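Local coordinates for protein short-chain dehydrogenase/reductase SDR (Vibrio parahaemolyticus, PDB 3GUY) that probably catalyses NAD(P)-dependent oxidation or reduction of a small-molecule substrate as a Rossmann-fold short-chain dehydrogenase/reductase, at residues D[167-175]-D[214-222]. The protein carries 2 engineered substitutions. Residues are numbered along the deposited sequence; the frame is centred on the assembly and turned at random.
Sequences KIIAVYPGG and YVSDITVNR
The last two strands of the Rossmann-fold parallel sheet, 167-174 and 214-222, pair here as strands six and seven of the 3-2-1-4-5-6-7 order, joined through helix 196-207. Between Ala-170 and Val-220 the ladder is regular: Ala-170 N donates to Ser-216 O (2.9 Å), Ile-218 N to Ala-170 O, Tyr-172 N to Ile-218 O, Val-220 N to Tyr-172 O and Gly-174 N to Val-220 O. The last bond, from Arg-222 N to Gly-174 O, is weak at 3.4 Å. Strand 214-222 ends the sheet within the chain, but its far edge pairs antiparallel with a strand of the second subunit, so the sheet continues across the interface. Val-171 and Ile-218 lie side by side on the face covered by helix 196-207, CG1 of Val-171 3.9 Å from CG2 of Ile-218; with CG1 of Ile-218 anti to its backbone N (chi1 -167°), CG2 is the branch that meets the valine. The other face carries Ala-170, Tyr-172, Asp-217 and Thr-219. There a water accepts from Tyr-172 OH in the ring plane and donates to Asp-217 OD1, both at 2.6 Å, bridging two groups that do not bond directly. Asp-217 OD1 also forms a salt bridge with Arg-158 of helix 141-160, whose guanidinium reaches Ile-168 O as well. At the N-terminal end the strands splay, and side chains fill in: the Lys-167 chain, bent at chi3 (28°), lays CE over one face of the Tyr-214 ring, 3.6 Å from its centroid, with NZ in a cation-pi contact and hydrogen-bonded to Asn-124. Ile-169 CD1 meets the edge of the same ring, 3.5 Å from Tyr-214 CE1, while a second water links Tyr-214 OH to Ile-168 O, 2.8 Å from each.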
ATOM      1  N   LYS D 167      -3.774  20.723   9.325  1.00 27.55           N
ATOM      2  CA  LYS D 167      -3.719  19.749   8.246  1.00 27.12           C
ATOM      3  C   LYS D 167      -2.297  19.254   8.088  1.00 24.56           C
ATOM      4  O   LYS D 167      -1.370  19.995   8.303  1.00 24.24           O
ATOM      5  CB  LYS D 167      -4.095  20.455   6.939  1.00 28.07           C
ATOM      6  CG  LYS D 167      -5.538  20.317   6.593  1.00 32.75           C
ATOM      7  CD  LYS D 167      -5.998  21.341   5.559  1.00 36.40           C
ATOM      8  CE  LYS D 167      -4.920  21.842   4.597  1.00 37.57           C
ATOM      9  NZ  LYS D 167      -4.871  23.335   4.685  1.00 38.21           N
ATOM     10  N   ILE D 168      -2.134  18.007   7.669  1.00 22.16           N
ATOM     11  CA  ILE D 168      -0.795  17.526   7.354  1.00 22.18           C
ATOM     12  C   ILE D 168      -0.659  17.280   5.831  1.00 20.73           C
ATOM     13  O   ILE D 168      -1.481  16.619   5.225  1.00 21.88           O
ATOM     14  CB  ILE D 168      -0.462  16.227   8.134  1.00 22.03           C
ATOM     15  CG1 ILE D 168      -0.420  16.479   9.642  1.00 21.81           C
ATOM     16  CG2 ILE D 168       0.899  15.692   7.721  1.00 22.26           C
ATOM     17  CD1 ILE D 168      -0.361  15.176  10.473  1.00 22.27           C
ATOM     18  N   ILE D 169       0.394  17.829   5.255  1.00 22.01           N
ATOM     19  CA  ILE D 169       0.725  17.710   3.812  1.00 22.04           C
ATOM     20  C   ILE D 169       1.918  16.762   3.721  1.00 21.07           C
ATOM     21  O   ILE D 169       2.899  16.910   4.454  1.00 20.39           O
ATOM     22  CB  ILE D 169       1.116  19.061   3.158  1.00 21.48           C
ATOM     23  CG1 ILE D 169       0.081  20.164   3.484  1.00 24.62           C
ATOM     24  CG2 ILE D 169       1.386  18.934   1.603  1.00 20.34           C
ATOM     25  CD1 ILE D 169      -1.261  19.795   3.215  1.00 26.56           C
ATOM     26  N   ALA D 170       1.766  15.723   2.906  1.00 20.85           N
ATOM     27  CA  ALA D 170       2.807  14.681   2.803  1.00 19.66           C
ATOM     28  C   ALA D 170       3.574  14.898   1.524  1.00 19.01           C
ATOM     29  O   ALA D 170       3.003  15.036   0.468  1.00 20.16           O
ATOM     30  CB  ALA D 170       2.187  13.269   2.836  1.00 19.51           C
ATOM     31  N   VAL D 171       4.882  14.953   1.622  1.00 18.77           N
ATOM     32  CA  VAL D 171       5.728  15.176   0.471  1.00 19.49           C
ATOM     33  C   VAL D 171       6.745  14.047   0.422  1.00 20.52           C
ATOM     34  O   VAL D 171       7.352  13.731   1.457  1.00 18.91           O
ATOM     35  CB  VAL D 171       6.499  16.515   0.600  1.00 19.13           C
ATOM     36  CG1 VAL D 171       7.301  16.756  -0.647  1.00 20.24           C
ATOM     37  CG2 VAL D 171       5.515  17.698   0.964  1.00 18.78           C
ATOM     38  N   TYR D 172       6.916  13.458  -0.774  1.00 20.96           N
ATOM     39  CA  TYR D 172       7.782  12.298  -0.993  1.00 20.53           C
ATOM     40  C   TYR D 172       8.748  12.562  -2.128  1.00 22.00           C
ATOM     41  O   TYR D 172       8.413  12.331  -3.295  1.00 23.40           O
ATOM     42  CB  TYR D 172       6.976  11.033  -1.324  1.00 21.81           C
ATOM     43  CG  TYR D 172       5.895  10.687  -0.322  1.00 19.87           C
ATOM     44  CD1 TYR D 172       6.167   9.903   0.796  1.00 18.70           C
ATOM     45  CD2 TYR D 172       4.616  11.184  -0.463  1.00 21.95           C
ATOM     46  CE1 TYR D 172       5.179   9.581   1.718  1.00 21.03           C
ATOM     47  CE2 TYR D 172       3.594  10.874   0.480  1.00 22.96           C
ATOM     48  CZ  TYR D 172       3.890  10.055   1.549  1.00 22.59           C
ATOM     49  OH  TYR D 172       2.898   9.796   2.466  1.00 21.27           O
ATOM     50  N   PRO D 173       9.928  13.100  -1.808  1.00 22.50           N
ATOM     51  CA  PRO D 173      10.918  13.285  -2.836  1.00 23.18           C
ATOM     52  C   PRO D 173      11.703  12.022  -3.116  1.00 24.58           C
ATOM     53  O   PRO D 173      11.978  11.230  -2.197  1.00 22.25           O
ATOM     54  CB  PRO D 173      11.854  14.342  -2.267  1.00 23.39           C
ATOM     55  CG  PRO D 173      11.429  14.594  -0.900  1.00 24.57           C
ATOM     56  CD  PRO D 173      10.207  13.868  -0.581  1.00 22.06           C
ATOM     57  N   GLY D 174      12.132  11.882  -4.364  1.00 26.13           N
ATOM     58  CA  GLY D 174      13.023  10.781  -4.746  1.00 28.49           C
ATOM     59  C   GLY D 174      14.054  11.308  -5.711  1.00 30.34           C
ATOM     60  O   GLY D 174      13.766  12.192  -6.507  1.00 30.54           O
ATOM     61  N   GLY D 175      15.243  10.727  -5.670  1.00 32.90           N
ATOM     62  CA  GLY D 175      16.313  11.087  -6.606  1.00 35.18           C
ATOM     63  C   GLY D 175      17.068  12.356  -6.231  1.00 36.64           C
ATOM     64  O   GLY D 175      17.657  13.017  -7.089  1.00 37.48           O
ATOM     65  N   TYR D 214      -6.704  21.827  -2.044  1.00 30.28           N
ATOM     66  CA  TYR D 214      -5.273  21.889  -1.698  1.00 27.33           C
ATOM     67  C   TYR D 214      -4.567  20.556  -2.030  1.00 24.89           C
ATOM     68  O   TYR D 214      -5.227  19.534  -2.213  1.00 23.62           O
ATOM     69  CB  TYR D 214      -5.049  22.276  -0.225  1.00 26.94           C
ATOM     70  CG  TYR D 214      -5.335  21.149   0.715  1.00 25.54           C
ATOM     71  CD1 TYR D 214      -4.306  20.478   1.379  1.00 25.94           C
ATOM     72  CD2 TYR D 214      -6.626  20.729   0.927  1.00 24.56           C
ATOM     73  CE1 TYR D 214      -4.558  19.421   2.206  1.00 24.76           C
ATOM     74  CE2 TYR D 214      -6.884  19.692   1.783  1.00 27.46           C
ATOM     75  CZ  TYR D 214      -5.855  19.045   2.419  1.00 25.97           C
ATOM     76  OH  TYR D 214      -6.127  18.006   3.253  1.00 23.87           O
ATOM     77  N   VAL D 215      -3.241  20.605  -2.171  1.00 22.24           N
ATOM     78  CA  VAL D 215      -2.451  19.405  -2.475  1.00 22.24           C
ATOM     79  C   VAL D 215      -2.125  18.798  -1.109  1.00 21.77           C
ATOM     80  O   VAL D 215      -1.328  19.378  -0.348  1.00 20.34           O
ATOM     81  CB  VAL D 215      -1.167  19.733  -3.191  1.00 22.72           C
ATOM     82  CG1 VAL D 215      -0.207  18.495  -3.181  1.00 22.62           C
ATOM     83  CG2 VAL D 215      -1.492  20.284  -4.629  1.00 24.88           C
ATOM     84  N   SER D 216      -2.724  17.645  -0.833  1.00 23.34           N
ATOM     85  CA  SER D 216      -2.508  16.913   0.442  1.00 22.41           C
ATOM     86  C   SER D 216      -1.303  15.975   0.407  1.00 22.23           C
ATOM     87  O   SER D 216      -0.731  15.645   1.426  1.00 21.33           O
ATOM     88  CB  SER D 216      -3.778  16.162   0.842  1.00 22.82           C
ATOM     89  OG  SER D 216      -4.259  15.272  -0.151  1.00 23.33           O
ATOM     90  N   ASP D 217      -0.906  15.544  -0.778  1.00 21.29           N
ATOM     91  CA  ASP D 217       0.165  14.564  -0.937  1.00 20.55           C
ATOM     92  C   ASP D 217       0.819  14.818  -2.276  1.00 19.84           C
ATOM     93  O   ASP D 217       0.136  14.916  -3.284  1.00 19.58           O
ATOM     94  CB  ASP D 217      -0.389  13.101  -0.888  1.00 20.50           C
ATOM     95  CG  ASP D 217      -1.263  12.795   0.366  1.00 25.01           C
ATOM     96  OD1 ASP D 217      -0.664  12.308   1.377  1.00 27.06           O
ATOM     97  OD2 ASP D 217      -2.532  13.019   0.385  1.00 24.79           O
ATOM     98  N   ILE D 218       2.136  14.910  -2.300  1.00 20.46           N
ATOM     99  CA  ILE D 218       2.845  15.114  -3.516  1.00 20.68           C
ATOM    100  C   ILE D 218       4.157  14.298  -3.576  1.00 20.23           C
ATOM    101  O   ILE D 218       4.892  14.141  -2.570  1.00 20.72           O
ATOM    102  CB  ILE D 218       3.093  16.648  -3.742  1.00 21.67           C
ATOM    103  CG1 ILE D 218       3.552  16.910  -5.174  1.00 24.54           C
ATOM    104  CG2 ILE D 218       4.057  17.187  -2.734  1.00 21.82           C
ATOM    105  CD1 ILE D 218       3.599  18.440  -5.582  1.00 23.74           C
ATOM    106  N   THR D 219       4.413  13.712  -4.745  1.00 18.25           N
ATOM    107  CA  THR D 219       5.629  12.973  -4.993  1.00 18.91           C
ATOM    108  C   THR D 219       6.391  13.694  -6.126  1.00 20.46           C
ATOM    109  O   THR D 219       5.840  14.068  -7.148  1.00 21.23           O
ATOM    110  CB  THR D 219       5.368  11.485  -5.390  1.00 19.04           C
ATOM    111  OG1 THR D 219       4.679  10.847  -4.365  1.00 18.98           O
ATOM    112  CG2 THR D 219       6.694  10.696  -5.634  1.00 17.58           C
ATOM    113  N   VAL D 220       7.671  13.863  -5.950  1.00 22.67           N
ATOM    114  CA  VAL D 220       8.472  14.581  -6.924  1.00 24.57           C
ATOM    115  C   VAL D 220       9.648  13.654  -7.147  1.00 26.46           C
ATOM    116  O   VAL D 220      10.159  13.084  -6.191  1.00 26.22           O
ATOM    117  CB  VAL D 220       8.808  16.009  -6.359  1.00 23.76           C
ATOM    118  CG1 VAL D 220       9.557  16.810  -7.303  1.00 27.71           C
ATOM    119  CG2 VAL D 220       7.517  16.794  -6.089  1.00 26.13           C
ATOM    120  N   ASN D 221      10.041  13.455  -8.404  1.00 28.15           N
ATOM    121  CA  ASN D 221      11.055  12.477  -8.755  1.00 29.97           C
ATOM    122  C   ASN D 221      11.997  13.057  -9.794  1.00 32.38           C
ATOM    123  O   ASN D 221      11.614  13.940 -10.585  1.00 32.06           O
ATOM    124  CB  ASN D 221      10.413  11.230  -9.362  1.00 29.95           C
ATOM    125  CG  ASN D 221      10.015  10.207  -8.331  1.00 28.67           C
ATOM    126  OD1 ASN D 221       8.828   9.974  -8.086  1.00 28.93           O
ATOM    127  ND2 ASN D 221      10.991   9.582  -7.737  1.00 25.34           N
ATOM    128  N   ARG D 222      13.213  12.560  -9.811  1.00 36.14           N
ATOM    129  CA  ARG D 222      14.115  12.928 -10.891  1.00 39.68           C
ATOM    130  C   ARG D 222      13.636  12.188 -12.146  1.00 41.51           C
ATOM    131  O   ARG D 222      13.144  11.080 -12.064  1.00 41.17           O
ATOM    132  CB  ARG D 222      15.590  12.616 -10.562  1.00 40.31           C
ATOM    133  CG  ARG D 222      16.156  11.416 -11.266  1.00 43.20           C
ATOM    134  CD  ARG D 222      17.696  11.340 -11.234  1.00 48.01           C
ATOM    135  NE  ARG D 222      18.092   9.978 -10.846  1.00 51.35           N
ATOM    136  CZ  ARG D 222      17.875   8.875 -11.575  1.00 54.25           C
ATOM    137  NH1 ARG D 222      17.296   8.946 -12.770  1.00 56.29           N
ATOM    138  NH2 ARG D 222      18.253   7.684 -11.117  1.00 55.17           N
TER
HETATM  139  O   HOH W   1      -4.223  16.566   4.627  1.00 32.97           O
HETATM  140  O   HOH W   2       0.399  10.007   1.980  1.00 26.89           O